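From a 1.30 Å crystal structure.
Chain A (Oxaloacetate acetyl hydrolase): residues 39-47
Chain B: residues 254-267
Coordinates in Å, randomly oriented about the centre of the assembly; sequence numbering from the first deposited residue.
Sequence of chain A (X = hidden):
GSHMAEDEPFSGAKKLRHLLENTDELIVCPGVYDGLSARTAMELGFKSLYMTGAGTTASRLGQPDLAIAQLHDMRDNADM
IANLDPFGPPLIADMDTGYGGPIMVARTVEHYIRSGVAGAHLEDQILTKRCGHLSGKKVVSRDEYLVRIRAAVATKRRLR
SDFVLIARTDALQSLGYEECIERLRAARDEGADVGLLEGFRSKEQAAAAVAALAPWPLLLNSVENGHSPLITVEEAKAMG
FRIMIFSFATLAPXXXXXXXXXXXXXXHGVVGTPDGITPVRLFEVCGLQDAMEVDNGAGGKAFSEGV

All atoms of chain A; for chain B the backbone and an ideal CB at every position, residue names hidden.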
# COMPACT_ATOMS: atom_id res chain seq x y z
N ARG A 39 -9.16 -5.09 -18.06
CA ARG A 39 -8.50 -5.22 -19.37
C ARG A 39 -9.41 -5.94 -20.37
O ARG A 39 -9.38 -5.64 -21.55
CB ARG A 39 -7.19 -5.99 -19.21
CG ARG A 39 -6.05 -5.19 -18.61
CD ARG A 39 -5.52 -4.11 -19.54
NE ARG A 39 -4.21 -3.68 -19.08
CZ ARG A 39 -3.46 -2.78 -19.70
NH1 ARG A 39 -2.28 -2.49 -19.18
NH2 ARG A 39 -3.89 -2.19 -20.80
N THR A 40 -10.21 -6.88 -19.88
CA THR A 40 -11.11 -7.61 -20.77
C THR A 40 -12.21 -6.67 -21.29
O THR A 40 -12.55 -6.66 -22.47
CB THR A 40 -11.70 -8.85 -20.12
OG1 THR A 40 -10.64 -9.70 -19.66
CG2 THR A 40 -12.49 -9.68 -21.09
N ALA A 41 -12.78 -5.87 -20.40
CA ALA A 41 -13.80 -4.91 -20.81
C ALA A 41 -13.21 -3.93 -21.84
O ALA A 41 -13.88 -3.52 -22.78
CB ALA A 41 -14.34 -4.18 -19.62
N MET A 42 -11.95 -3.55 -21.64
CA MET A 42 -11.25 -2.64 -22.56
C MET A 42 -11.05 -3.30 -23.92
O MET A 42 -11.30 -2.69 -24.94
CB MET A 42 -9.90 -2.21 -21.98
CG MET A 42 -10.04 -1.34 -20.75
SD MET A 42 -8.55 -1.21 -19.71
CE MET A 42 -7.50 -0.21 -20.71
N GLU A 43 -10.63 -4.56 -23.92
CA GLU A 43 -10.40 -5.32 -25.14
C GLU A 43 -11.68 -5.35 -25.98
O GLU A 43 -11.64 -5.24 -27.21
CB GLU A 43 -10.10 -6.81 -24.78
CG GLU A 43 -10.04 -7.79 -25.94
CD GLU A 43 -9.94 -9.27 -25.53
OE1 GLU A 43 -9.82 -10.12 -26.46
OE2 GLU A 43 -9.97 -9.62 -24.35
N LEU A 44 -12.82 -5.43 -25.30
CA LEU A 44 -14.12 -5.53 -25.97
C LEU A 44 -14.71 -4.21 -26.39
O LEU A 44 -15.77 -4.18 -27.01
CB LEU A 44 -15.08 -6.36 -25.11
CG LEU A 44 -14.62 -7.82 -24.89
CD1 LEU A 44 -15.48 -8.48 -23.82
CD2 LEU A 44 -14.61 -8.62 -26.18
N GLY A 45 -14.05 -3.11 -26.08
CA GLY A 45 -14.53 -1.81 -26.47
C GLY A 45 -15.59 -1.07 -25.70
O GLY A 45 -16.22 -0.15 -26.22
N PHE A 46 -15.81 -1.45 -24.45
CA PHE A 46 -16.79 -0.77 -23.62
C PHE A 46 -16.33 0.69 -23.52
O PHE A 46 -15.14 0.97 -23.41
CB PHE A 46 -16.94 -1.45 -22.28
CG PHE A 46 -17.81 -2.69 -22.36
CD1 PHE A 46 -19.17 -2.59 -22.24
CD2 PHE A 46 -17.26 -3.92 -22.61
CE1 PHE A 46 -19.97 -3.70 -22.33
CE2 PHE A 46 -18.07 -5.01 -22.73
CZ PHE A 46 -19.42 -4.90 -22.57
N LYS A 47 -17.29 1.60 -23.52
CA LYS A 47 -17.03 3.04 -23.51
C LYS A 47 -16.84 3.64 -22.16
O LYS A 47 -16.43 4.78 -22.06
CB LYS A 47 -18.16 3.77 -24.28
CG LYS A 47 -18.35 3.34 -25.77
CD LYS A 47 -16.99 3.27 -26.54
CE LYS A 47 -17.12 3.19 -28.08
NZ LYS A 47 -17.94 2.07 -28.60
N UNK B 254 -10.93 -17.73 -15.61
CA UNK B 254 -11.62 -16.50 -15.22
C UNK B 254 -11.68 -15.60 -16.47
O UNK B 254 -12.73 -15.03 -16.77
CB UNK B 254 -10.91 -15.80 -14.06
N UNK B 255 -10.57 -15.45 -17.19
CA UNK B 255 -10.59 -14.62 -18.37
C UNK B 255 -11.60 -15.10 -19.40
O UNK B 255 -12.37 -14.32 -19.93
CB UNK B 255 -9.19 -14.57 -18.99
N UNK B 256 -11.59 -16.38 -19.71
CA UNK B 256 -12.51 -16.88 -20.71
C UNK B 256 -13.97 -16.60 -20.38
O UNK B 256 -14.77 -16.26 -21.26
CB UNK B 256 -12.30 -18.39 -20.89
N UNK B 257 -14.30 -16.77 -19.10
CA UNK B 257 -15.67 -16.56 -18.62
C UNK B 257 -16.05 -15.07 -18.62
O UNK B 257 -17.18 -14.72 -19.02
CB UNK B 257 -15.83 -17.14 -17.21
N UNK B 258 -15.15 -14.23 -18.11
CA UNK B 258 -15.38 -12.80 -18.09
C UNK B 258 -15.59 -12.32 -19.55
O UNK B 258 -16.51 -11.55 -19.86
CB UNK B 258 -14.21 -12.07 -17.42
N UNK B 259 -14.76 -12.80 -20.47
CA UNK B 259 -14.87 -12.39 -21.86
C UNK B 259 -16.19 -12.79 -22.50
O UNK B 259 -16.87 -11.99 -23.13
CB UNK B 259 -13.71 -12.98 -22.67
N UNK B 260 -16.55 -14.05 -22.33
CA UNK B 260 -17.81 -14.54 -22.92
C UNK B 260 -19.00 -13.78 -22.34
O UNK B 260 -19.95 -13.45 -23.05
CB UNK B 260 -17.98 -16.04 -22.67
N UNK B 261 -18.97 -13.48 -21.05
CA UNK B 261 -20.07 -12.77 -20.42
C UNK B 261 -20.17 -11.34 -20.93
O UNK B 261 -21.25 -10.83 -21.23
CB UNK B 261 -19.90 -12.78 -18.90
N UNK B 262 -19.03 -10.67 -21.01
CA UNK B 262 -19.02 -9.28 -21.47
C UNK B 262 -19.42 -9.17 -22.95
O UNK B 262 -20.01 -8.18 -23.36
CB UNK B 262 -17.63 -8.67 -21.26
N UNK B 263 -19.10 -10.18 -23.75
CA UNK B 263 -19.49 -10.17 -25.17
C UNK B 263 -21.03 -10.25 -25.19
O UNK B 263 -21.69 -9.58 -25.97
CB UNK B 263 -18.85 -11.32 -25.95
N UNK B 264 -21.61 -11.09 -24.34
CA UNK B 264 -23.07 -11.22 -24.25
C UNK B 264 -23.67 -9.89 -23.82
O UNK B 264 -24.69 -9.47 -24.35
CB UNK B 264 -23.47 -12.33 -23.27
N UNK B 265 -23.08 -9.21 -22.84
CA UNK B 265 -23.63 -7.93 -22.42
C UNK B 265 -23.54 -6.92 -23.55
O UNK B 265 -24.49 -6.20 -23.84
CB UNK B 265 -22.90 -7.41 -21.18
N UNK B 266 -22.42 -6.90 -24.24
CA UNK B 266 -22.23 -5.95 -25.31
C UNK B 266 -23.19 -6.14 -26.48
O UNK B 266 -23.77 -5.18 -26.98
CB UNK B 266 -20.79 -6.04 -25.81
N UNK B 267 -23.39 -7.39 -26.85
CA UNK B 267 -24.22 -7.71 -28.01
C UNK B 267 -25.67 -8.06 -27.78
O UNK B 267 -26.48 -7.95 -28.70
CB UNK B 267 -23.58 -8.89 -28.75

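Position 254 is helical, and its ideal CB has nothing of chain A within 5.5 Å, so almost any helix-compatible residue would serve; it is Ala B254. At 255 the CB points sideways, 5.1 Å from Thr A40 OG1, while the carboxylate of Glu A43 lies farther along the same flank. A long side chain ending in a donor would suit: Tyr, Lys or Arg. It is Tyr B255, whose OH donates to Glu A43 OE2 at 2.6 Å, while its ring edge passes Thr A40 OG1, 3.3 Å from Tyr B255 CD1.

Positions 256 and 257 make no contact and set few demands; they are Ala B256 and Ala B257. The CB of 258 points toward chain A, 4.7 Å from Thr A40 CG2, which favours an apolar residue such as Val, Ile, Leu or Met. Ile B258 places its CG2 3.9 Å from Thr A40 CG2.

At 259 the CB is 3.9 Å from Thr A40 CG2 and 5.3 Å from Glu A43 OE2, so a long cationic chain, Arg or Lys, is attractive, with Gln a neutral alternative. Arg B259 forms a salt bridge: NH1 and NE donate to Glu A43 OE1 at 3.0 and 3.1 Å. Leu A44 CD2 lies over one guanidinium face, 3.7 Å from Arg B259 NH1.

Positions 260 and 261 do not reach chain A, so many residues would do. Glu B260 points away; Thr B261 bonds back from OG1 to Ala B257 O at 3.0 Å.

Position 262 faces Leu A44 and Phe A46, its ideal CB a tight 3.4 Å from Leu A44 CD1. An aliphatic chain is called for, such as Leu or Met. Leu B262 extends CD1 to 3.9 Å from Ala A41 CB and helps surround Thr A40, a knob held among Tyr B255, Ile B258, Arg B259 and Leu B262.

At 263 the CB points away, yet lies 4.9 Å from Leu A44 CD1; Ala, Val or Ile would fit. Val B263 brings CG2 to 3.7 Å from Leu A44 CD2. Position 264 points away and tolerates most residues; Arg B264 makes no contact here.

The CB of 265 is 4.5 Å from Phe A46 CZ, inviting Leu, Ile or Met; Leu B265 CD2 approaches Phe A46 CE1 at 4.1 Å. At 266 the ideal CB is 3.7 Å from Phe A46 CZ, and the carbonyl O of Leu A44 invites a long donor, Arg, Lys or Gln. Arg B266 NH1 donates to Leu A44 O at 3.2 Å. Position 267 is out of reach, suiting many polar residues; Asp B267 OD1 accepts from Arg B266 NE at 3.0 Å in a salt bridge.

Chain B (254-267) AYAAIRETLVRLRD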
# COMPACT_ATOMS: atom_id res chain seq x y z
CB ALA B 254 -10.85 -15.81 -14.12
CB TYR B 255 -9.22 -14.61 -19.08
CG TYR B 255 -9.27 -13.97 -20.46
CD1 TYR B 255 -9.47 -12.62 -20.60
CD2 TYR B 255 -9.18 -14.73 -21.60
CE1 TYR B 255 -9.54 -12.04 -21.82
CE2 TYR B 255 -9.25 -14.15 -22.86
CZ TYR B 255 -9.43 -12.81 -22.96
OH TYR B 255 -9.52 -12.21 -24.19
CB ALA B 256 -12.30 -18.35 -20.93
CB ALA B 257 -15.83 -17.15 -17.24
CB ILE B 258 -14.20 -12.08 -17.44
CG1 ILE B 258 -14.18 -12.40 -15.97
CG2 ILE B 258 -14.24 -10.59 -17.75
CD1 ILE B 258 -12.89 -11.96 -15.27
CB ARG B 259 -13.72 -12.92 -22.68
CG ARG B 259 -13.59 -12.28 -24.03
CD ARG B 259 -12.61 -12.99 -24.89
NE ARG B 259 -12.15 -12.11 -25.96
CZ ARG B 259 -12.85 -11.80 -27.05
NH1 ARG B 259 -12.33 -10.97 -27.92
NH2 ARG B 259 -14.07 -12.29 -27.27
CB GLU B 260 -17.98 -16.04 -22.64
CG GLU B 260 -19.24 -16.65 -23.23
CD GLU B 260 -19.13 -18.16 -23.42
OE1 GLU B 260 -18.25 -18.77 -22.78
OE2 GLU B 260 -19.92 -18.71 -24.23
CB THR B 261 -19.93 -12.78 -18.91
OG1 THR B 261 -20.03 -14.12 -18.44
CG2 THR B 261 -21.00 -11.94 -18.26
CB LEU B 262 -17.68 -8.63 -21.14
CG LEU B 262 -17.42 -8.40 -19.66
CD1 LEU B 262 -16.07 -7.72 -19.56
CD2 LEU B 262 -18.56 -7.58 -19.07
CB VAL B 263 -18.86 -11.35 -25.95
CG1 VAL B 263 -19.60 -11.60 -27.27
CG2 VAL B 263 -17.41 -11.05 -26.22
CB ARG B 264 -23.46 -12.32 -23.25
CG ARG B 264 -24.94 -12.62 -23.18
CD ARG B 264 -25.22 -13.62 -22.08
NE ARG B 264 -24.45 -14.83 -22.34
CZ ARG B 264 -23.56 -15.42 -21.53
NH1 ARG B 264 -23.29 -15.01 -20.30
NH2 ARG B 264 -22.96 -16.49 -21.99
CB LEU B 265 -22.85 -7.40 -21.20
CG LEU B 265 -23.23 -6.00 -20.74
CD1 LEU B 265 -24.69 -5.98 -20.36
CD2 LEU B 265 -22.33 -5.64 -19.60
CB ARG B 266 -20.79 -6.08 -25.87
CG ARG B 266 -20.44 -5.01 -26.93
CD ARG B 266 -19.07 -5.24 -27.56
NE ARG B 266 -19.12 -6.47 -28.34
CZ ARG B 266 -18.07 -7.18 -28.74
NH1 ARG B 266 -16.82 -6.78 -28.47
NH2 ARG B 266 -18.29 -8.28 -29.43
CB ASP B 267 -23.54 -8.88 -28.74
CG ASP B 267 -22.19 -8.50 -29.33
OD1 ASP B 267 -21.86 -7.30 -29.38
OD2 ASP B 267 -21.42 -9.42 -29.71
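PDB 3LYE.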